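Local structure of polysaccharide deacetylase-like protein (Bacillus anthracis, 4V33) at residues Leu271-Lys285 and His305-Tyr318. The protein is a putative polysaccharide deacetylase, required for osmotic stability and cell shape maintenance, that probably removes acetyl groups from cell-wall polysaccharide with a bound zinc ion. Residues are numbered along the deposited sequence; the frame is centred on the assembly and turned at random.
Sequences LPKITNYEEELKESK and HVDDKVVAETKKYY
Tyr-317 O accepts two bonds, one from Lys-285 NZ (3.0 Å, in the carbonyl plane, on a lone pair) and one from a water that in turn accepts from the same ammonium, closing a small ring of bonds. Lys-285 gets there with CG anti to its backbone N (chi1 165°) and an extended chain. The Tyr-317 ring lies between two aliphatic groups, Lys-282 CB 3.6 Å from its centroid over one face and Lys-316 CB over the opposite one; the amine of Lys-282 runs on to Glu-286. Glu-313 CG sits over the Tyr-277 ring, 3.8 Å from its centroid, and the carboxylate runs out past Tyr-277 CD2, its plane 5° from that of the ring. Salt bridges from Lys-309 NZ and Lys-316 NZ to its separate oxygens probably fix its rotation. At the other end, Val-310 CG1 packs on Leu-271 CB at 3.8 Å; the Leu-271 side chain lies about 10 Å from the bound zinc ion. The helices run at 36° to each other, neighbours flanking the parallel sheet of the deacetylase domain. With Glu-313 bridged by two lysines, its charge is probably largely balanced, which would ease placing a carboxylate parallel to and alongside the Tyr-277 ring.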
# COMPACT_ATOMS: atom_id res chain seq x y z
N LEU A 271 19.28 13.61 -7.98
CA LEU A 271 20.16 12.64 -7.34
C LEU A 271 21.28 12.01 -8.19
O LEU A 271 22.38 11.85 -7.70
CB LEU A 271 19.33 11.57 -6.62
CG LEU A 271 18.55 12.11 -5.42
CD1 LEU A 271 17.53 11.09 -4.93
CD2 LEU A 271 19.51 12.49 -4.30
N PRO A 272 20.99 11.66 -9.46
CA PRO A 272 22.10 11.11 -10.26
C PRO A 272 23.25 12.08 -10.50
O PRO A 272 24.34 11.64 -10.86
CB PRO A 272 21.42 10.78 -11.60
CG PRO A 272 20.01 10.50 -11.23
CD PRO A 272 19.70 11.51 -10.16
N LYS A 273 23.02 13.38 -10.27
CA LYS A 273 24.01 14.40 -10.58
C LYS A 273 24.71 15.01 -9.36
O LYS A 273 25.53 15.92 -9.49
CB LYS A 273 23.36 15.53 -11.38
CG LYS A 273 22.72 15.08 -12.68
CD LYS A 273 23.75 14.50 -13.63
CE LYS A 273 23.14 14.16 -14.98
NZ LYS A 273 22.54 15.35 -15.64
N ILE A 274 24.39 14.52 -8.16
CA ILE A 274 25.00 15.07 -6.96
C ILE A 274 25.98 14.07 -6.35
O ILE A 274 25.99 12.89 -6.72
CB ILE A 274 23.95 15.46 -5.91
CG1 ILE A 274 23.21 14.22 -5.41
CG2 ILE A 274 22.96 16.44 -6.52
CD1 ILE A 274 23.16 14.10 -3.91
N THR A 275 26.82 14.54 -5.43
CA THR A 275 27.73 13.65 -4.71
C THR A 275 27.49 13.67 -3.21
O THR A 275 28.03 12.82 -2.49
CB THR A 275 29.21 14.00 -4.95
OG1 THR A 275 29.49 15.29 -4.39
CG2 THR A 275 29.56 14.00 -6.44
N ASN A 276 26.72 14.63 -2.73
CA ASN A 276 26.50 14.76 -1.29
C ASN A 276 25.32 13.93 -0.80
O ASN A 276 24.31 14.46 -0.30
CB ASN A 276 26.42 16.24 -0.84
CG ASN A 276 25.29 17.00 -1.51
OD1 ASN A 276 24.94 16.76 -2.67
ND2 ASN A 276 24.70 17.94 -0.77
N TYR A 277 25.45 12.62 -0.94
CA TYR A 277 24.35 11.72 -0.62
C TYR A 277 24.01 11.72 0.87
O TYR A 277 22.84 11.63 1.23
CB TYR A 277 24.63 10.31 -1.16
CG TYR A 277 24.57 10.25 -2.67
CD1 TYR A 277 23.36 10.41 -3.34
CD2 TYR A 277 25.71 10.03 -3.44
CE1 TYR A 277 23.28 10.37 -4.72
CE2 TYR A 277 25.65 9.99 -4.84
CZ TYR A 277 24.42 10.15 -5.46
OH TYR A 277 24.32 10.12 -6.85
N GLU A 278 25.01 11.82 1.74
CA GLU A 278 24.71 11.86 3.17
C GLU A 278 23.85 13.08 3.49
O GLU A 278 22.84 12.97 4.19
CB GLU A 278 25.97 11.83 4.03
CG GLU A 278 26.67 10.48 4.00
CD GLU A 278 27.67 10.31 5.12
OE1 GLU A 278 27.59 11.05 6.13
OE2 GLU A 278 28.54 9.43 4.99
N GLU A 279 24.23 14.23 2.97
CA GLU A 279 23.45 15.44 3.23
C GLU A 279 22.04 15.36 2.65
O GLU A 279 21.07 15.71 3.32
CB GLU A 279 24.17 16.68 2.69
CG GLU A 279 23.43 17.96 2.99
CD GLU A 279 24.21 19.21 2.65
OE1 GLU A 279 25.33 19.09 2.11
OE2 GLU A 279 23.68 20.31 2.92
N GLU A 280 21.91 14.89 1.42
CA GLU A 280 20.61 14.91 0.74
C GLU A 280 19.66 13.81 1.18
O GLU A 280 18.44 13.99 1.16
CB GLU A 280 20.80 14.85 -0.78
CG GLU A 280 21.32 16.15 -1.38
CD GLU A 280 20.29 17.29 -1.34
OE1 GLU A 280 19.08 17.06 -1.10
OE2 GLU A 280 20.72 18.44 -1.56
N LEU A 281 20.21 12.65 1.54
CA LEU A 281 19.39 11.47 1.83
C LEU A 281 19.36 11.11 3.32
O LEU A 281 18.31 10.84 3.89
CB LEU A 281 19.89 10.27 1.02
CG LEU A 281 19.71 10.35 -0.50
CD1 LEU A 281 20.45 9.22 -1.19
CD2 LEU A 281 18.23 10.34 -0.88
N LYS A 282 20.53 11.09 3.94
CA LYS A 282 20.64 10.69 5.33
C LYS A 282 20.25 11.82 6.29
O LYS A 282 19.43 11.63 7.19
CB LYS A 282 22.07 10.22 5.61
CG LYS A 282 22.34 9.78 7.02
CD LYS A 282 23.81 9.40 7.12
CE LYS A 282 24.27 9.36 8.55
NZ LYS A 282 24.33 10.70 9.20
N GLU A 283 20.83 13.00 6.10
CA GLU A 283 20.61 14.10 7.04
C GLU A 283 19.22 14.72 6.91
O GLU A 283 18.68 15.27 7.87
CB GLU A 283 21.73 15.14 6.92
CG GLU A 283 23.10 14.51 7.24
CD GLU A 283 24.29 15.44 7.03
OE1 GLU A 283 24.10 16.62 6.68
OE2 GLU A 283 25.42 14.96 7.24
N SER A 284 18.63 14.62 5.72
CA SER A 284 17.26 15.08 5.52
C SER A 284 16.32 14.20 6.34
O SER A 284 15.44 14.71 7.04
CB SER A 284 16.89 15.05 4.03
OG SER A 284 17.08 13.76 3.48
N LYS A 285 16.51 12.89 6.25
CA LYS A 285 15.75 11.94 7.06
C LYS A 285 15.87 12.25 8.55
O LYS A 285 14.87 12.31 9.27
CB LYS A 285 16.23 10.52 6.78
CG LYS A 285 15.76 9.49 7.80
CD LYS A 285 16.38 8.13 7.50
CE LYS A 285 16.09 7.14 8.62
NZ LYS A 285 16.85 5.87 8.43
N HIS A 305 14.15 11.12 -11.12
CA HIS A 305 15.46 10.75 -11.64
C HIS A 305 16.13 9.71 -10.76
O HIS A 305 16.39 9.96 -9.58
CB HIS A 305 16.36 11.97 -11.79
CG HIS A 305 15.98 12.86 -12.93
ND1 HIS A 305 16.66 14.03 -13.21
CD2 HIS A 305 15.00 12.76 -13.85
CE1 HIS A 305 16.11 14.61 -14.26
NE2 HIS A 305 15.10 13.86 -14.67
N VAL A 306 16.42 8.56 -11.34
CA VAL A 306 16.99 7.46 -10.56
C VAL A 306 17.80 6.54 -11.46
O VAL A 306 17.51 6.39 -12.65
CB VAL A 306 15.87 6.69 -9.80
CG1 VAL A 306 14.78 6.21 -10.77
CG2 VAL A 306 16.45 5.52 -9.00
N ASP A 307 18.86 5.98 -10.90
CA ASP A 307 19.65 4.96 -11.58
C ASP A 307 20.15 3.99 -10.52
O ASP A 307 19.82 4.15 -9.34
CB ASP A 307 20.79 5.58 -12.40
CG ASP A 307 21.74 6.44 -11.57
OD1 ASP A 307 21.90 6.19 -10.35
OD2 ASP A 307 22.37 7.36 -12.14
N ASP A 308 20.92 2.98 -10.91
CA ASP A 308 21.36 1.97 -9.96
C ASP A 308 22.19 2.56 -8.82
O ASP A 308 22.07 2.11 -7.67
CB ASP A 308 22.15 0.86 -10.66
CG ASP A 308 21.27 -0.05 -11.49
OD1 ASP A 308 20.03 -0.00 -11.33
OD2 ASP A 308 21.82 -0.83 -12.30
N LYS A 309 23.02 3.55 -9.13
CA LYS A 309 23.83 4.22 -8.12
C LYS A 309 22.95 4.91 -7.08
O LYS A 309 23.19 4.80 -5.88
CB LYS A 309 24.77 5.24 -8.77
CG LYS A 309 25.42 6.20 -7.79
CD LYS A 309 26.54 5.55 -7.02
CE LYS A 309 27.15 6.49 -5.99
NZ LYS A 309 28.03 5.77 -5.03
N VAL A 310 21.92 5.61 -7.55
CA VAL A 310 21.00 6.30 -6.66
C VAL A 310 20.22 5.32 -5.79
O VAL A 310 20.03 5.56 -4.60
CB VAL A 310 20.03 7.22 -7.43
CG1 VAL A 310 18.94 7.79 -6.52
CG2 VAL A 310 20.81 8.36 -8.09
N VAL A 311 19.77 4.21 -6.39
CA VAL A 311 19.07 3.18 -5.62
C VAL A 311 19.97 2.64 -4.51
O VAL A 311 19.53 2.49 -3.37
CB VAL A 311 18.58 2.00 -6.50
CG1 VAL A 311 18.03 0.87 -5.64
CG2 VAL A 311 17.51 2.47 -7.46
N ALA A 312 21.22 2.35 -4.84
CA ALA A 312 22.15 1.82 -3.84
C ALA A 312 22.39 2.80 -2.69
O ALA A 312 22.50 2.39 -1.53
CB ALA A 312 23.45 1.41 -4.48
N GLU A 313 22.48 4.10 -3.00
CA GLU A 313 22.66 5.10 -1.96
C GLU A 313 21.39 5.21 -1.11
O GLU A 313 21.45 5.25 0.12
CB GLU A 313 23.03 6.47 -2.56
CG GLU A 313 24.39 6.51 -3.23
CD GLU A 313 25.56 6.45 -2.25
OE1 GLU A 313 25.33 6.50 -1.03
OE2 GLU A 313 26.71 6.34 -2.72
N THR A 314 20.24 5.24 -1.78
CA THR A 314 18.96 5.36 -1.12
C THR A 314 18.71 4.19 -0.17
O THR A 314 18.16 4.38 0.92
CB THR A 314 17.84 5.49 -2.16
OG1 THR A 314 18.12 6.61 -3.01
CG2 THR A 314 16.47 5.70 -1.51
N LYS A 315 19.14 3.00 -0.57
CA LYS A 315 18.94 1.77 0.19
C LYS A 315 19.59 1.84 1.57
O LYS A 315 19.17 1.16 2.51
CB LYS A 315 19.53 0.58 -0.59
CG LYS A 315 19.21 -0.78 -0.01
CD LYS A 315 19.62 -1.90 -0.95
CE LYS A 315 19.18 -3.26 -0.43
NZ LYS A 315 19.54 -4.36 -1.37
N LYS A 316 20.63 2.66 1.69
CA LYS A 316 21.32 2.81 2.96
C LYS A 316 20.43 3.45 4.04
O LYS A 316 20.64 3.23 5.24
CB LYS A 316 22.58 3.66 2.78
CG LYS A 316 23.61 3.05 1.86
CD LYS A 316 24.73 4.04 1.58
CE LYS A 316 25.73 3.47 0.59
NZ LYS A 316 26.84 4.43 0.30
N TYR A 317 19.44 4.23 3.60
CA TYR A 317 18.72 5.12 4.51
C TYR A 317 17.20 4.96 4.52
O TYR A 317 16.56 5.30 5.51
CB TYR A 317 19.06 6.58 4.18
CG TYR A 317 20.55 6.80 4.03
CD1 TYR A 317 21.41 6.55 5.10
CD2 TYR A 317 21.10 7.24 2.84
CE1 TYR A 317 22.77 6.74 4.98
CE2 TYR A 317 22.46 7.44 2.71
CZ TYR A 317 23.29 7.18 3.79
OH TYR A 317 24.66 7.37 3.69
N TYR A 318 16.64 4.44 3.43
CA TYR A 318 15.19 4.36 3.28
C TYR A 318 14.76 2.94 2.93
O TYR A 318 15.47 2.23 2.24
CB TYR A 318 14.71 5.31 2.18
CG TYR A 318 14.97 6.77 2.48
CD1 TYR A 318 14.10 7.50 3.28
CD2 TYR A 318 16.10 7.40 1.97
CE1 TYR A 318 14.34 8.83 3.56
CE2 TYR A 318 16.35 8.73 2.24
CZ TYR A 318 15.46 9.44 3.04
OH TYR A 318 15.69 10.77 3.33
O HOH W 1 16.49 12.38 -8.13
O HOH W 2 14.50 4.92 7.05